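Local coordinates for pyruvate kinase (Toxoplasma gondii, PDB 3GG8), which catalyses, as a pyruvate kinase, the last step of glycolysis, in which phosphoenolpyruvate passes its phosphate to ADP to give pyruvate and ATP, at residues L414-T419 and H467-A472; L436-S441 and T455-P460. All coordinates share one frame; numbering follows the deposited sequence.

Contact 1: L414-T419 and H467-A472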
# COMPACT_ATOMS: atom_id res chain seq x y z
N LEU C 414 -6.87 -16.97 -21.91
CA LEU C 414 -6.40 -18.08 -22.72
C LEU C 414 -4.90 -18.21 -22.46
O LEU C 414 -4.15 -17.23 -22.58
CB LEU C 414 -6.68 -17.84 -24.20
CG LEU C 414 -8.11 -17.49 -24.64
CD1 LEU C 414 -8.20 -17.33 -26.15
CD2 LEU C 414 -9.10 -18.55 -24.16
N ALA C 415 -4.49 -19.41 -22.06
CA ALA C 415 -3.08 -19.71 -21.84
C ALA C 415 -2.62 -20.66 -22.92
O ALA C 415 -2.93 -21.84 -22.87
CB ALA C 415 -2.86 -20.31 -20.45
N LEU C 416 -1.91 -20.15 -23.91
CA LEU C 416 -1.37 -20.99 -24.96
C LEU C 416 -0.05 -21.53 -24.47
O LEU C 416 0.82 -20.75 -24.06
CB LEU C 416 -1.18 -20.21 -26.26
CG LEU C 416 -2.41 -19.91 -27.10
CD1 LEU C 416 -3.29 -18.84 -26.41
CD2 LEU C 416 -1.98 -19.45 -28.50
N THR C 417 0.13 -22.84 -24.51
CA THR C 417 1.25 -23.44 -23.78
C THR C 417 1.74 -24.78 -24.35
O THR C 417 0.95 -25.65 -24.71
CB THR C 417 0.92 -23.59 -22.27
OG1 THR C 417 2.09 -23.97 -21.55
CG2 THR C 417 -0.18 -24.65 -22.04
N GLU C 418 3.05 -24.92 -24.43
CA GLU C 418 3.65 -26.16 -24.90
C GLU C 418 3.97 -27.02 -23.70
O GLU C 418 3.49 -28.15 -23.60
CB GLU C 418 4.88 -25.87 -25.76
CG GLU C 418 5.61 -27.09 -26.35
CD GLU C 418 4.71 -28.04 -27.15
OE1 GLU C 418 5.10 -29.22 -27.33
OE2 GLU C 418 3.61 -27.62 -27.60
N THR C 419 4.73 -26.47 -22.75
CA THR C 419 5.23 -27.23 -21.60
C THR C 419 4.31 -27.15 -20.39
O THR C 419 4.53 -27.85 -19.40
CB THR C 419 6.61 -26.72 -21.11
OG1 THR C 419 6.43 -25.49 -20.38
CG2 THR C 419 7.62 -26.54 -22.26
N HIS C 467 -4.52 -18.03 -35.10
CA HIS C 467 -5.45 -19.11 -35.42
C HIS C 467 -5.94 -19.86 -34.18
O HIS C 467 -7.16 -20.05 -34.01
CB HIS C 467 -4.80 -20.09 -36.39
CG HIS C 467 -4.77 -19.61 -37.81
ND1 HIS C 467 -4.64 -18.28 -38.16
CD2 HIS C 467 -4.82 -20.29 -38.98
CE1 HIS C 467 -4.63 -18.16 -39.47
NE2 HIS C 467 -4.74 -19.37 -39.99
N VAL C 468 -5.00 -20.27 -33.32
CA VAL C 468 -5.33 -21.01 -32.10
C VAL C 468 -6.24 -20.16 -31.22
O VAL C 468 -7.26 -20.65 -30.74
CB VAL C 468 -4.06 -21.47 -31.32
CG1 VAL C 468 -4.41 -21.86 -29.89
CG2 VAL C 468 -3.42 -22.64 -32.00
N ILE C 469 -5.87 -18.89 -31.01
CA ILE C 469 -6.71 -17.92 -30.30
C ILE C 469 -8.09 -17.71 -30.95
O ILE C 469 -9.11 -17.73 -30.26
CB ILE C 469 -5.98 -16.56 -30.10
CG1 ILE C 469 -4.80 -16.73 -29.13
CG2 ILE C 469 -6.94 -15.47 -29.60
CD1 ILE C 469 -3.71 -15.69 -29.30
N ARG C 470 -8.13 -17.52 -32.27
CA ARG C 470 -9.41 -17.39 -32.99
C ARG C 470 -10.30 -18.61 -32.74
O ARG C 470 -11.49 -18.47 -32.48
CB ARG C 470 -9.19 -17.21 -34.48
CG ARG C 470 -9.51 -15.81 -35.02
CD ARG C 470 -8.26 -14.93 -35.07
NE ARG C 470 -8.03 -14.38 -36.40
CZ ARG C 470 -7.07 -14.77 -37.23
NH1 ARG C 470 -6.22 -15.73 -36.88
NH2 ARG C 470 -6.94 -14.21 -38.43
N ASN C 471 -9.71 -19.80 -32.81
CA ASN C 471 -10.45 -21.04 -32.67
C ASN C 471 -11.05 -21.21 -31.28
O ASN C 471 -12.21 -21.62 -31.14
CB ASN C 471 -9.57 -22.24 -33.04
CG ASN C 471 -10.33 -23.56 -33.05
OD1 ASN C 471 -11.17 -23.81 -33.92
ND2 ASN C 471 -10.01 -24.42 -32.10
N ALA C 472 -10.25 -20.88 -30.27
CA ALA C 472 -10.64 -21.02 -28.89
C ALA C 472 -11.85 -20.14 -28.58
O ALA C 472 -12.80 -20.59 -27.94
CB ALA C 472 -9.48 -20.66 -27.98
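Leu416 meets helix 465-478 with both of its methyl groups. CD2 runs tip to tip into Val468, ending 3.7 Å from its CG1, while CD1 lies 3.8 Å from Ile469 CG1, a side chain that Leu416 crosses at about a right angle. The end of Leu416 is thereby held against two consecutive helix residues. Two residues earlier on the strand, Leu414 uses CD1 alone: this methyl sits 4.0 Å from Ala472 CB and 4.1 Å from Ile469 CG2. Ile469 therefore serves both leucines, giving its CG1 branch to Leu416 and its CG2 branch to Leu414. With CG1 anti to the backbone N (chi1 163°), Val468 directs that methyl at Leu416.

No hydrogen bond joins the segments; the interface is purely aliphatic, and all five touching residues are buried. It is the packing of a helix on one face of the mixed sheet in the C-terminal alpha/beta domain of pyruvate kinase. The helix runs roughly antiparallel to strand 412-416, at 145° between their directions, and the axes come within 10.1 Å of each other.

The strand is fixed from both flanks, by backbone hydrogen bonds of Leu414 and Leu416 to strand 487-494 and of Ala415 to strand 435-439. Leu438 reaches into the same apolar layer, touching Leu416, Val468 and Ala472, and Ala490 packs against Leu414 and Ile469. Ala415 packs instead against Ala423 and Ile426 of helix 421-427. Beyond the strand, the OG1 of Thr417 and the backbone N of Glu418 are hydrogen-bonded to the carboxylate of Glu496.

Contact 2: L436-S441 and T455-P460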
# COMPACT_ATOMS: atom_id res chain seq x y z
N LEU C 436 -8.32 -21.05 -19.78
CA LEU C 436 -8.36 -22.12 -20.75
C LEU C 436 -6.97 -22.29 -21.34
O LEU C 436 -6.48 -21.45 -22.09
CB LEU C 436 -9.42 -21.86 -21.82
CG LEU C 436 -9.60 -22.83 -23.00
CD1 LEU C 436 -9.91 -24.28 -22.59
CD2 LEU C 436 -10.69 -22.29 -23.95
N ALA C 437 -6.31 -23.37 -20.92
CA ALA C 437 -5.00 -23.72 -21.42
C ALA C 437 -5.12 -24.46 -22.75
O ALA C 437 -5.80 -25.49 -22.85
CB ALA C 437 -4.28 -24.57 -20.40
N LEU C 438 -4.45 -23.93 -23.78
CA LEU C 438 -4.45 -24.53 -25.14
C LEU C 438 -3.08 -25.08 -25.45
O LEU C 438 -2.07 -24.38 -25.29
CB LEU C 438 -4.86 -23.49 -26.18
CG LEU C 438 -6.18 -22.75 -25.96
CD1 LEU C 438 -6.25 -21.51 -26.84
CD2 LEU C 438 -7.39 -23.65 -26.21
N SER C 439 -3.03 -26.33 -25.90
CA SER C 439 -1.76 -27.02 -26.06
C SER C 439 -1.85 -28.11 -27.13
O SER C 439 -2.88 -28.75 -27.30
CB SER C 439 -1.33 -27.62 -24.72
OG SER C 439 0.02 -28.03 -24.74
N ALA C 440 -0.77 -28.32 -27.86
CA ALA C 440 -0.76 -29.40 -28.83
C ALA C 440 -0.22 -30.67 -28.17
O ALA C 440 -0.36 -31.76 -28.71
CB ALA C 440 0.06 -29.02 -30.06
N SER C 441 0.36 -30.51 -26.99
CA SER C 441 1.02 -31.61 -26.30
C SER C 441 0.08 -32.35 -25.35
O SER C 441 -0.43 -31.79 -24.39
CB SER C 441 2.27 -31.12 -25.57
OG SER C 441 2.47 -31.89 -24.41
N THR C 455 -8.96 -25.09 -17.02
CA THR C 455 -9.48 -26.19 -17.83
C THR C 455 -8.69 -26.23 -19.14
O THR C 455 -7.92 -25.32 -19.46
CB THR C 455 -11.00 -26.16 -18.09
OG1 THR C 455 -11.31 -25.16 -19.06
CG2 THR C 455 -11.79 -25.93 -16.80
N THR C 456 -8.88 -27.28 -19.90
CA THR C 456 -7.89 -27.64 -20.88
C THR C 456 -8.59 -27.89 -22.21
O THR C 456 -9.72 -28.34 -22.22
CB THR C 456 -7.10 -28.84 -20.29
OG1 THR C 456 -5.72 -28.50 -20.11
CG2 THR C 456 -7.30 -30.11 -21.06
N MET C 457 -7.95 -27.50 -23.31
CA MET C 457 -8.39 -27.88 -24.65
C MET C 457 -7.16 -28.25 -25.50
O MET C 457 -6.32 -27.39 -25.79
CB MET C 457 -9.20 -26.75 -25.31
CG MET C 457 -9.81 -27.05 -26.67
SD MET C 457 -10.67 -25.63 -27.40
CE MET C 457 -11.00 -26.25 -29.04
N GLN C 458 -7.06 -29.53 -25.90
CA GLN C 458 -6.00 -29.94 -26.82
C GLN C 458 -6.23 -29.37 -28.21
O GLN C 458 -7.36 -29.26 -28.69
CB GLN C 458 -5.81 -31.46 -26.89
CG GLN C 458 -4.48 -31.86 -27.59
CD GLN C 458 -4.20 -33.35 -27.63
OE1 GLN C 458 -4.46 -34.08 -26.67
NE2 GLN C 458 -3.62 -33.81 -28.74
N VAL C 459 -5.14 -29.01 -28.87
CA VAL C 459 -5.18 -28.28 -30.12
C VAL C 459 -4.20 -28.98 -31.08
O VAL C 459 -3.25 -29.62 -30.63
CB VAL C 459 -4.88 -26.78 -29.79
CG1 VAL C 459 -3.48 -26.34 -30.22
CG2 VAL C 459 -5.96 -25.88 -30.31
N PRO C 460 -4.47 -28.96 -32.41
CA PRO C 460 -3.51 -29.66 -33.30
C PRO C 460 -2.09 -29.05 -33.33
O PRO C 460 -1.89 -27.91 -32.92
CB PRO C 460 -4.16 -29.56 -34.69
CG PRO C 460 -5.58 -29.17 -34.45
CD PRO C 460 -5.59 -28.38 -33.17
O HOH W 1 -1.97 -32.41 -30.83
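Met457 CB touches two leucine methyls of the neighbouring strand, Leu436 CD1 and Leu438 CD2, each at 3.7 Å. The two leucines get there by different torsions. Leu436 has CG anti to its backbone N (chi1 177°), which slants its side chain across Met457 and carries CD1 over the neighbouring backbone. In Leu438 CG is instead anti to the carbonyl carbon (chi1 -54°), and the side chain runs beside Met457 in the same direction. The methionine is extended throughout; its SD still lies 4.0 Å from Leu438 CD2 before the end of the chain leads away toward Asn471 and Val475 of helix 465-478.

Ala437, Ser439, Thr456 and Gln458 lie on the other face, toward helix 442-447. Gln458 is likewise extended; its CG passes 3.5 Å from Ser439 O, its OE1 is hydrogen-bonded to Arg95, and its NE2 donates to a water that in turn donates to the carbonyls of Ala440 and Val459. Ser439 OG is hydrogen-bonded to Thr417 O.

The parallel strands are stitched by Ala437, whose N bonds to Thr455 O and whose O accepts from Met457 N at 3.0 Å. The next link, Ser439 N to Met457 O, is long and weak at 3.5 Å, but Val459 N then donates to Ser439 O at 2.8 Å. This is the parallel pairing of a beta-alpha-beta unit built around helix 442-447. Pairing thus rests on backbone bonds and apolar contact; a water takes over the carbonyls of Ala440 and Val459 just beyond the strands, while Thr456 OG1, buried with no partner in the model, adds no polar grip.

In the fold
Both contacts belong to the C-terminal alpha/beta domain, with Gln458 of contact 2 bonded to Arg95 of the barrel-domain range, and their centres are about 7 Å apart. They share one mixed sheet, in which strands 412-416 and 435-439 are neighbours and strand 454-458 forms an outer edge within the chain. Along the sequence, 414-419 comes first, then 436-441 and 455-460, and finally 467-472, so contact 1 closes around contact 2. Ala415 O to Leu438 N is a probable hydrogen bond between them, and the Leu438 side chain is common to both. Strand pairing in contact 2 thus supplies part of the sheet face, at Leu438 and Met457, that helix 465-478 covers.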